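Local coordinates for protein 3-hydroxyisobutyrate dehydrogenase (Thermus thermophilus, PDB 2CVZ) that catalyses the NADP-dependent oxidation of 3-hydroxyisobutyrate, a step of valine catabolism, at residues C[127-132]-C[149-154]; C[113-118]-C[160-165]; C[174-179]-C[272-277]. One frame throughout, in Å; residues are numbered along the deposited sequence.

Contact 1. Residues C[127-132]-C[149-154]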
loop_
_atom_site.group_PDB
_atom_site.type_symbol
_atom_site.label_atom_id
_atom_site.label_comp_id
_atom_site.label_asym_id
_atom_site.label_seq_id
_atom_site.Cartn_x
_atom_site.Cartn_y
_atom_site.Cartn_z
ATOM N N THR C 127 32.666 -10.785 12.054
ATOM C CA THR C 127 31.982 -9.869 12.961
ATOM C C THR C 127 30.465 -9.985 12.862
ATOM O O THR C 127 29.740 -9.040 13.177
ATOM C CB THR C 127 32.372 -8.419 12.648
ATOM O OG1 THR C 127 32.062 -8.136 11.276
ATOM C CG2 THR C 127 33.862 -8.205 12.882
ATOM N N LEU C 128 29.985 -11.143 12.425
ATOM C CA LEU C 128 28.551 -11.351 12.280
ATOM C C LEU C 128 27.789 -11.244 13.594
ATOM O O LEU C 128 28.320 -11.542 14.669
ATOM C CB LEU C 128 28.275 -12.727 11.665
ATOM C CG LEU C 128 28.728 -12.953 10.223
ATOM C CD1 LEU C 128 28.516 -14.415 9.861
ATOM C CD2 LEU C 128 27.949 -12.040 9.281
ATOM N N THR C 129 26.538 -10.805 13.493
ATOM C CA THR C 129 25.661 -10.702 14.652
ATOM C C THR C 129 24.830 -11.978 14.608
ATOM O O THR C 129 24.318 -12.352 13.554
ATOM C CB THR C 129 24.724 -9.482 14.550
ATOM O OG1 THR C 129 25.491 -8.279 14.678
ATOM C CG2 THR C 129 23.671 -9.520 15.646
ATOM N N VAL C 130 24.708 -12.652 15.745
ATOM C CA VAL C 130 23.951 -13.893 15.802
ATOM C C VAL C 130 22.787 -13.796 16.777
ATOM O O VAL C 130 22.941 -13.297 17.887
ATOM C CB VAL C 130 24.851 -15.076 16.244
ATOM C CG1 VAL C 130 24.037 -16.369 16.280
ATOM C CG2 VAL C 130 26.029 -15.223 15.291
HETATM N N MSE C 131 21.623 -14.276 16.349
HETATM C CA MSE C 131 20.432 -14.282 17.191
HETATM C C MSE C 131 20.092 -15.743 17.461
HETATM O O MSE C 131 19.608 -16.454 16.576
HETATM C CB MSE C 131 19.274 -13.554 16.490
HETATM C CG MSE C 131 19.081 -13.907 15.021
HETATM SE SE MSE C 131 18.859 -12.339 13.883
HETATM C CE MSE C 131 20.727 -11.915 13.620
ATOM N N LEU C 132 20.368 -16.191 18.685
ATOM C CA LEU C 132 20.134 -17.579 19.078
ATOM C C LEU C 132 18.758 -17.877 19.640
ATOM O O LEU C 132 18.194 -17.090 20.397
ATOM C CB LEU C 132 21.163 -18.032 20.123
ATOM C CG LEU C 132 22.642 -18.200 19.778
ATOM C CD1 LEU C 132 22.810 -19.251 18.691
ATOM C CD2 LEU C 132 23.207 -16.871 19.340
ATOM N N ALA C 149 31.452 -14.727 14.693
ATOM C CA ALA C 149 30.582 -13.690 15.240
ATOM C C ALA C 149 31.195 -12.743 16.263
ATOM O O ALA C 149 32.234 -13.023 16.863
ATOM C CB ALA C 149 29.345 -14.344 15.851
ATOM N N LYS C 150 30.523 -11.611 16.442
ATOM C CA LYS C 150 30.926 -10.605 17.411
ATOM C C LYS C 150 29.769 -10.503 18.402
ATOM O O LYS C 150 29.842 -11.036 19.509
ATOM C CB LYS C 150 31.167 -9.257 16.724
ATOM C CG LYS C 150 31.679 -8.170 17.662
ATOM C CD LYS C 150 32.091 -6.925 16.893
ATOM C CE LYS C 150 32.635 -5.848 17.824
ATOM N NZ LYS C 150 33.108 -4.653 17.068
ATOM N N LYS C 151 28.694 -9.837 17.988
ATOM C CA LYS C 151 27.509 -9.680 18.825
ATOM C C LYS C 151 26.654 -10.946 18.788
ATOM O O LYS C 151 26.183 -11.356 17.729
ATOM C CB LYS C 151 26.680 -8.486 18.343
ATOM C CG LYS C 151 25.270 -8.424 18.920
ATOM C CD LYS C 151 25.259 -8.059 20.396
ATOM C CE LYS C 151 25.594 -6.589 20.607
ATOM N NZ LYS C 151 25.541 -6.212 22.048
ATOM N N VAL C 152 26.452 -11.556 19.950
ATOM C CA VAL C 152 25.656 -12.775 20.054
ATOM C C VAL C 152 24.554 -12.587 21.094
ATOM O O VAL C 152 24.836 -12.368 22.273
ATOM C CB VAL C 152 26.547 -13.969 20.458
ATOM C CG1 VAL C 152 25.720 -15.235 20.550
ATOM C CG2 VAL C 152 27.668 -14.137 19.442
ATOM N N VAL C 153 23.299 -12.676 20.657
ATOM C CA VAL C 153 22.160 -12.488 21.554
ATOM C C VAL C 153 21.187 -13.668 21.596
ATOM O O VAL C 153 20.773 -14.187 20.557
ATOM C CB VAL C 153 21.360 -11.219 21.159
ATOM C CG1 VAL C 153 20.242 -10.961 22.161
ATOM C CG2 VAL C 153 22.291 -10.027 21.075
ATOM N N HIS C 154 20.834 -14.088 22.808
ATOM C CA HIS C 154 19.883 -15.180 23.004
ATOM C C HIS C 154 18.520 -14.503 23.041
ATOM O O HIS C 154 18.203 -13.796 24.001
ATOM C CB HIS C 154 20.139 -15.885 24.338
ATOM C CG HIS C 154 19.259 -17.074 24.570
ATOM N ND1 HIS C 154 19.136 -17.679 25.801
ATOM C CD2 HIS C 154 18.476 -17.783 23.722
ATOM C CE1 HIS C 154 18.314 -18.709 25.703
ATOM N NE2 HIS C 154 17.900 -18.794 24.452
HETATM O O HOH W 1 28.156 -8.268 15.496
#
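The imidazole of His154 meets Leu132 with its edge: CD2 lies 3.4 Å from Leu132 O, which sits in the ring plane. The same ring rests on Glu136 and Val139 of helix 136-142, and its NE2 is hydrogen-bonded to Gly134 O. The two strands run parallel, 12° apart, joined by alternating backbone bonds: Val130 N to Lys151 O, Val153 N to Val130 O (2.9 Å, 176° at the hydrogen) and Leu132 N to Val153 O. Lys150 N reaches back to Leu128 O, and the pairing slips by one residue between Leu128 and Val130, a beta bulge. On the face carrying Val130, Leu132 and Val152, packing is tight: Leu132 CD2 presses on Val152 CG1 at 3.2 Å, and Val130 CG2, set beside its backbone N, meets Ala149 CB at 3.5 Å. Thr129 CG2 lies 3.8 Å from Lys151 CG, the side chains alongside each other. A water donates to Thr127 O and Thr129 OG1 and accepts from Lys151 N. Lys151 NZ forms a salt bridge with Glu198 of the second subunit, and Thr129 OG1 bonds to Ala202 O there. Strand 128-133, helix 136-142 and strand 149-156 form a beta-alpha-beta unit at one margin of the coenzyme-domain sheet.

Contact 2. Residues C[113-118]-C[160-165]. With NDP (NADPH dihydro-nicotinamide-adenine-dinucleotide phosphate), chain G.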
loop_
_atom_site.group_PDB
_atom_site.type_symbol
_atom_site.label_atom_id
_atom_site.label_comp_id
_atom_site.label_asym_id
_atom_site.label_seq_id
_atom_site.Cartn_x
_atom_site.Cartn_y
_atom_site.Cartn_z
ATOM N N ASP C 113 18.485 -22.381 16.569
ATOM C CA ASP C 113 18.461 -21.562 15.370
ATOM C C ASP C 113 19.426 -20.422 15.643
ATOM O O ASP C 113 19.356 -19.766 16.682
ATOM C CB ASP C 113 17.054 -21.035 15.015
ATOM C CG ASP C 113 16.216 -20.656 16.223
ATOM O OD1 ASP C 113 15.481 -19.649 16.129
ATOM O OD2 ASP C 113 16.254 -21.368 17.245
ATOM N N ALA C 114 20.357 -20.214 14.721
ATOM C CA ALA C 114 21.349 -19.170 14.885
ATOM C C ALA C 114 21.574 -18.366 13.611
ATOM O O ALA C 114 22.701 -18.264 13.120
ATOM C CB ALA C 114 22.665 -19.785 15.357
ATOM N N PRO C 115 20.498 -17.790 13.050
ATOM C CA PRO C 115 20.646 -16.995 11.827
ATOM C C PRO C 115 21.565 -15.805 12.097
ATOM O O PRO C 115 21.757 -15.408 13.250
ATOM C CB PRO C 115 19.210 -16.587 11.496
ATOM C CG PRO C 115 18.539 -16.566 12.838
ATOM C CD PRO C 115 19.097 -17.801 13.510
ATOM N N VAL C 116 22.127 -15.224 11.043
ATOM C CA VAL C 116 23.059 -14.121 11.231
ATOM C C VAL C 116 22.795 -12.895 10.369
ATOM O O VAL C 116 21.987 -12.925 9.444
ATOM C CB VAL C 116 24.500 -14.601 10.947
ATOM C CG1 VAL C 116 24.867 -15.749 11.886
ATOM C CG2 VAL C 116 24.612 -15.067 9.499
ATOM N N SER C 117 23.489 -11.810 10.692
ATOM C CA SER C 117 23.378 -10.577 9.931
ATOM C C SER C 117 24.760 -9.948 9.854
ATOM O O SER C 117 25.539 -10.033 10.804
ATOM C CB SER C 117 22.401 -9.608 10.590
ATOM O OG SER C 117 22.199 -8.482 9.750
ATOM N N GLY C 118 25.058 -9.322 8.719
ATOM C CA GLY C 118 26.352 -8.695 8.532
ATOM C C GLY C 118 26.809 -8.804 7.091
ATOM O O GLY C 118 27.759 -8.140 6.677
ATOM N N ALA C 160 12.702 -18.518 17.835
ATOM C CA ALA C 160 12.764 -17.088 18.119
ATOM C C ALA C 160 13.882 -16.405 17.342
ATOM O O ALA C 160 13.760 -15.243 16.965
ATOM C CB ALA C 160 12.950 -16.856 19.613
ATOM N N GLY C 161 14.976 -17.126 17.113
ATOM C CA GLY C 161 16.087 -16.557 16.371
ATOM C C GLY C 161 15.681 -16.302 14.931
ATOM O O GLY C 161 15.922 -15.224 14.390
ATOM N N HIS C 162 15.059 -17.301 14.311
ATOM C CA HIS C 162 14.608 -17.179 12.931
ATOM C C HIS C 162 13.580 -16.061 12.801
ATOM O O HIS C 162 13.545 -15.351 11.799
ATOM C CB HIS C 162 13.978 -18.489 12.449
ATOM C CG HIS C 162 14.957 -19.606 12.274
ATOM N ND1 HIS C 162 16.164 -19.445 11.628
ATOM C CD2 HIS C 162 14.892 -20.911 12.631
ATOM C CE1 HIS C 162 16.802 -20.602 11.596
ATOM N NE2 HIS C 162 16.054 -21.508 12.199
ATOM N N ALA C 163 12.742 -15.913 13.820
ATOM C CA ALA C 163 11.712 -14.881 13.813
ATOM C C ALA C 163 12.326 -13.486 13.826
ATOM O O ALA C 163 11.929 -12.620 13.047
ATOM C CB ALA C 163 10.789 -15.059 15.009
ATOM N N VAL C 164 13.291 -13.265 14.715
ATOM C CA VAL C 164 13.944 -11.965 14.795
ATOM C C VAL C 164 14.697 -11.669 13.502
ATOM O O VAL C 164 14.725 -10.529 13.035
ATOM C CB VAL C 164 14.929 -11.901 15.985
ATOM C CG1 VAL C 164 15.708 -10.598 15.952
ATOM C CG2 VAL C 164 14.161 -12.017 17.292
ATOM N N LYS C 165 15.303 -12.699 12.922
ATOM C CA LYS C 165 16.044 -12.529 11.677
ATOM C C LYS C 165 15.103 -12.090 10.563
ATOM O O LYS C 165 15.415 -11.178 9.803
ATOM C CB LYS C 165 16.744 -13.835 11.280
ATOM C CG LYS C 165 17.405 -13.811 9.893
ATOM C CD LYS C 165 18.451 -12.699 9.757
ATOM C CE LYS C 165 19.085 -12.704 8.368
ATOM N NZ LYS C 165 20.017 -11.555 8.158
HETATM P PA NDP G . 24.257 -19.341 -1.358
HETATM O O1A NDP G . 25.489 -18.654 -1.640
HETATM O O2A NDP G . 23.140 -19.484 -2.359
HETATM O O5B NDP G . 24.695 -20.823 -0.818
HETATM C C5B NDP G . 23.688 -21.787 -0.489
HETATM C C4B NDP G . 24.493 -22.995 -0.032
HETATM O O4B NDP G . 23.516 -24.028 0.269
HETATM C C3B NDP G . 25.475 -23.574 -1.000
HETATM O O3B NDP G . 26.629 -24.062 -0.268
HETATM C C2B NDP G . 24.765 -24.710 -1.629
HETATM O O2B NDP G . 25.538 -25.729 -2.267
HETATM C C1B NDP G . 23.896 -25.160 -0.497
HETATM N N9A NDP G . 22.692 -25.903 -0.962
HETATM C C8A NDP G . 21.617 -25.436 -1.755
HETATM N N7A NDP G . 20.731 -26.391 -1.955
HETATM C C5A NDP G . 21.201 -27.499 -1.305
HETATM C C6A NDP G . 20.726 -28.820 -1.139
HETATM N N6A NDP G . 19.572 -29.194 -1.692
HETATM N N1A NDP G . 21.455 -29.702 -0.410
HETATM C C2A NDP G . 22.625 -29.318 0.149
HETATM N N3A NDP G . 23.161 -28.096 0.052
HETATM C C4A NDP G . 22.392 -27.221 -0.696
HETATM O O3 NDP G . 23.599 -18.776 -0.046
HETATM P PN NDP G . 23.942 -17.659 1.043
HETATM O O1N NDP G . 23.993 -16.376 0.334
HETATM O O2N NDP G . 25.159 -18.202 1.734
HETATM O O5D NDP G . 22.705 -17.833 2.037
HETATM C C5D NDP G . 22.512 -19.044 2.839
HETATM C C4D NDP G . 21.561 -18.664 4.015
HETATM O O4D NDP G . 22.120 -17.526 4.667
HETATM C C3D NDP G . 20.184 -18.210 3.521
HETATM O O3D NDP G . 19.180 -18.712 4.414
HETATM C C2D NDP G . 20.275 -16.707 3.482
HETATM O O2D NDP G . 18.972 -16.150 3.484
HETATM C C1D NDP G . 21.127 -16.505 4.804
HETATM N N1N NDP G . 21.845 -15.196 4.895
HETATM C C2N NDP G . 22.480 -14.693 3.725
HETATM C C3N NDP G . 23.178 -13.425 3.867
HETATM C C7N NDP G . 23.871 -12.836 2.716
HETATM O O7N NDP G . 24.207 -11.635 2.663
HETATM N N7N NDP G . 24.190 -13.599 1.654
HETATM C C4N NDP G . 23.182 -12.790 5.116
HETATM C C5N NDP G . 22.562 -13.297 6.222
HETATM C C6N NDP G . 21.894 -14.500 6.115
HETATM P P2B NDP G . 26.155 -25.596 -3.687
HETATM O O1X NDP G . 26.269 -27.002 -4.123
HETATM O O2X NDP G . 27.465 -24.899 -3.571
HETATM O O3X NDP G . 25.205 -24.809 -4.589
#
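Asp113 CG stands between its own backbone N and carbonyl carbon (chi1 37°), a rotation that turns OD1 to the first turn of helix 160-188, while His162 CG, anti to its carbonyl carbon (chi1 -70°), brings one face of the imidazole against Asp113 CB. OD1 accepts from His162 N at 3.0 Å through its anti lone pair and, weakly, from Gly161 N; OD2 takes the amide of Gly159. Asp113 CB lies 3.3 Å from the centroid of the His162 ring, a CH-pi contact offset toward the rim. The ring NE2 is hydrogen-bonded to Tyr111 OH. At Gly161 a side chain would probably run into Asp113 OD1, consistent with a glycine there. Pro115 packs on the same helix turn: its CG lies 3.3 Å from Gly161 O and 3.6 Å from Lys165 CB. From there the lysine chain, bent at chi2 and otherwise extended, runs past the proline ring to Val116 O, where NZ donates across 2.7 Å, tilted 22° from the carbonyl plane. Asn169 OD1 also holds NZ. The dihydronicotinamide C5N is 3.6 Å from Lys165 NZ and 3.3 Å from Val116 O. The Asp113 carboxylate would probably be stabilised by the partial positive charge of the helix start, and the two oxygens gripping the lysine probably fix its amino group beside the nicotinamide, consistent with a place in the active site, as in related beta-hydroxyacid dehydrogenases.

Contact 3. Residues C[174-179]-C[272-277]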
loop_
_atom_site.group_PDB
_atom_site.type_symbol
_atom_site.label_atom_id
_atom_site.label_comp_id
_atom_site.label_asym_id
_atom_site.label_seq_id
_atom_site.Cartn_x
_atom_site.Cartn_y
_atom_site.Cartn_z
ATOM N N VAL C 174 12.275 -2.684 3.780
ATOM C CA VAL C 174 11.525 -1.437 3.773
ATOM C C VAL C 174 12.455 -0.231 3.699
ATOM O O VAL C 174 12.246 0.685 2.904
ATOM C CB VAL C 174 10.652 -1.312 5.035
ATOM C CG1 VAL C 174 10.126 0.104 5.160
ATOM C CG2 VAL C 174 9.496 -2.292 4.965
ATOM N N ASN C 175 13.486 -0.228 4.535
ATOM C CA ASN C 175 14.425 0.885 4.554
ATOM C C ASN C 175 15.061 1.105 3.190
ATOM O O ASN C 175 15.132 2.232 2.699
ATOM C CB ASN C 175 15.522 0.637 5.590
ATOM C CG ASN C 175 14.982 0.550 7.007
ATOM O OD1 ASN C 175 13.822 0.880 7.267
ATOM N ND2 ASN C 175 15.826 0.117 7.933
ATOM N N LEU C 176 15.516 0.014 2.583
ATOM C CA LEU C 176 16.176 0.062 1.286
ATOM C C LEU C 176 15.261 0.515 0.155
ATOM O O LEU C 176 15.641 1.355 -0.659
ATOM C CB LEU C 176 16.758 -1.317 0.962
ATOM C CG LEU C 176 17.398 -1.531 -0.412
ATOM C CD1 LEU C 176 18.579 -0.586 -0.604
ATOM C CD2 LEU C 176 17.859 -2.977 -0.519
ATOM N N TRP C 177 14.054 -0.037 0.105
ATOM C CA TRP C 177 13.117 0.322 -0.951
ATOM C C TRP C 177 12.623 1.760 -0.844
ATOM O O TRP C 177 12.586 2.477 -1.840
ATOM C CB TRP C 177 11.931 -0.646 -0.954
ATOM C CG TRP C 177 10.960 -0.384 -2.068
ATOM C CD1 TRP C 177 9.922 0.504 -2.061
ATOM C CD2 TRP C 177 10.957 -0.993 -3.364
ATOM N NE1 TRP C 177 9.274 0.485 -3.269
ATOM C CE2 TRP C 177 9.888 -0.425 -4.089
ATOM C CE3 TRP C 177 11.757 -1.964 -3.984
ATOM C CZ2 TRP C 177 9.593 -0.795 -5.405
ATOM C CZ3 TRP C 177 11.464 -2.332 -5.296
ATOM C CH2 TRP C 177 10.390 -1.746 -5.990
ATOM N N ALA C 178 12.247 2.183 0.361
ATOM C CA ALA C 178 11.760 3.544 0.557
ATOM C C ALA C 178 12.838 4.549 0.177
ATOM O O ALA C 178 12.554 5.579 -0.436
ATOM C CB ALA C 178 11.333 3.754 2.009
ATOM N N ALA C 179 14.079 4.255 0.553
ATOM C CA ALA C 179 15.183 5.143 0.217
ATOM C C ALA C 179 15.249 5.235 -1.308
ATOM O O ALA C 179 15.480 6.308 -1.867
ATOM C CB ALA C 179 16.483 4.597 0.772
ATOM N N ASP C 272 21.229 -9.464 -7.223
ATOM C CA ASP C 272 21.538 -9.127 -5.838
ATOM C C ASP C 272 20.323 -8.415 -5.255
ATOM O O ASP C 272 19.597 -7.732 -5.980
ATOM C CB ASP C 272 22.755 -8.206 -5.749
ATOM C CG ASP C 272 23.115 -7.867 -4.315
ATOM O OD1 ASP C 272 23.558 -8.778 -3.586
ATOM O OD2 ASP C 272 22.945 -6.697 -3.916
ATOM N N HIS C 273 20.103 -8.566 -3.952
ATOM C CA HIS C 273 18.951 -7.932 -3.319
ATOM C C HIS C 273 18.893 -6.426 -3.557
ATOM O O HIS C 273 17.811 -5.858 -3.730
ATOM C CB HIS C 273 18.921 -8.231 -1.809
ATOM C CG HIS C 273 20.082 -7.669 -1.045
ATOM N ND1 HIS C 273 19.926 -6.980 0.141
ATOM C CD2 HIS C 273 21.416 -7.726 -1.272
ATOM C CE1 HIS C 273 21.114 -6.638 0.609
ATOM N NE2 HIS C 273 22.035 -7.080 -0.228
ATOM N N VAL C 274 20.051 -5.775 -3.577
ATOM C CA VAL C 274 20.086 -4.334 -3.791
ATOM C C VAL C 274 19.685 -3.964 -5.218
ATOM O O VAL C 274 19.286 -2.831 -5.487
ATOM C CB VAL C 274 21.485 -3.765 -3.470
ATOM C CG1 VAL C 274 21.522 -2.265 -3.734
ATOM C CG2 VAL C 274 21.822 -4.047 -2.010
ATOM N N GLU C 275 19.776 -4.921 -6.135
ATOM C CA GLU C 275 19.392 -4.657 -7.518
ATOM C C GLU C 275 17.888 -4.428 -7.633
ATOM O O GLU C 275 17.386 -4.052 -8.693
ATOM C CB GLU C 275 19.827 -5.810 -8.428
ATOM C CG GLU C 275 21.304 -5.742 -8.793
ATOM C CD GLU C 275 21.711 -6.789 -9.807
ATOM O OE1 GLU C 275 22.078 -7.908 -9.396
ATOM O OE2 GLU C 275 21.657 -6.489 -11.018
ATOM N N ALA C 276 17.167 -4.648 -6.539
ATOM C CA ALA C 276 15.726 -4.425 -6.553
ATOM C C ALA C 276 15.478 -2.972 -6.953
ATOM O O ALA C 276 14.471 -2.652 -7.582
ATOM C CB ALA C 276 15.126 -4.713 -5.172
ATOM N N LEU C 277 16.415 -2.095 -6.600
ATOM C CA LEU C 277 16.285 -0.683 -6.928
ATOM C C LEU C 277 16.358 -0.441 -8.434
ATOM O O LEU C 277 15.926 0.602 -8.919
ATOM C CB LEU C 277 17.355 0.140 -6.195
ATOM C CG LEU C 277 16.919 0.696 -4.828
ATOM C CD1 LEU C 277 16.422 -0.428 -3.947
ATOM C CD2 LEU C 277 18.075 1.431 -4.163
#
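Aliphatic packing carries most of this contact, with Leu176 at its centre. Its CG, anti to the backbone N (chi1 175°), projects the isobutyl group at the turn 272-277, where it meets Leu277 obliquely: Leu176 CG to Leu277 CD1 is 3.8 Å, and Leu176 CD1 approaches both methyls of Leu277. The other branch, CD2, reaches Val274, 4.2 Å from its CA and 4.4 Å from its CG2. Replacing Leu176 by alanine would probably open a gap between Leu277 and Val274 and leave Ile214 and Tyr260, which also pack on it, with less to rest against. The leucine packing joins helix 160-188 to the 3-10 turn leading into helix 276-284, within the all-helical C-terminal domain. Contacts with carbonyl oxygens are the second kind. Leu277 CD1 lies 3.8 Å from Leu176 O, and Trp177 turns its six-membered ring to the turn, CZ3 standing 3.8 Å from Ala276 O, while its NE1 is bound by Glu181. Polar bonds belong to the turn itself. Asp272 OD2 accepts from Val274 N at 3.1 Å, an Asx turn, met from above the carboxylate plane, and Glu275 OE1 takes Asp272 N at 171°. Arg217 makes a salt bridge to Asp272 OD2, and OD1 receives the amides of Thr226 and Phe227.

From the N terminus, the chain first reaches 113-118, which opens contact 2. Before that loop shuts at 160-165, contact 1 both opens at 127-132 and closes at 149-154, so its short beta-alpha-beta loop lies wholly within the longer one. The two touch through neighbouring strands 110-117 and 128-133, with Thr129 N probably bonded to Ser117 O. Strand 149-156 then leads into helix 160-188, whose start serves contact 2 and whose middle serves contact 3, about 20 Å away between centres. Contact 3 follows in series, closing a helical loop at 272-277. The helix thus links the coenzyme-domain sheet with the C-terminal helices, and all three contacts touch the second subunit.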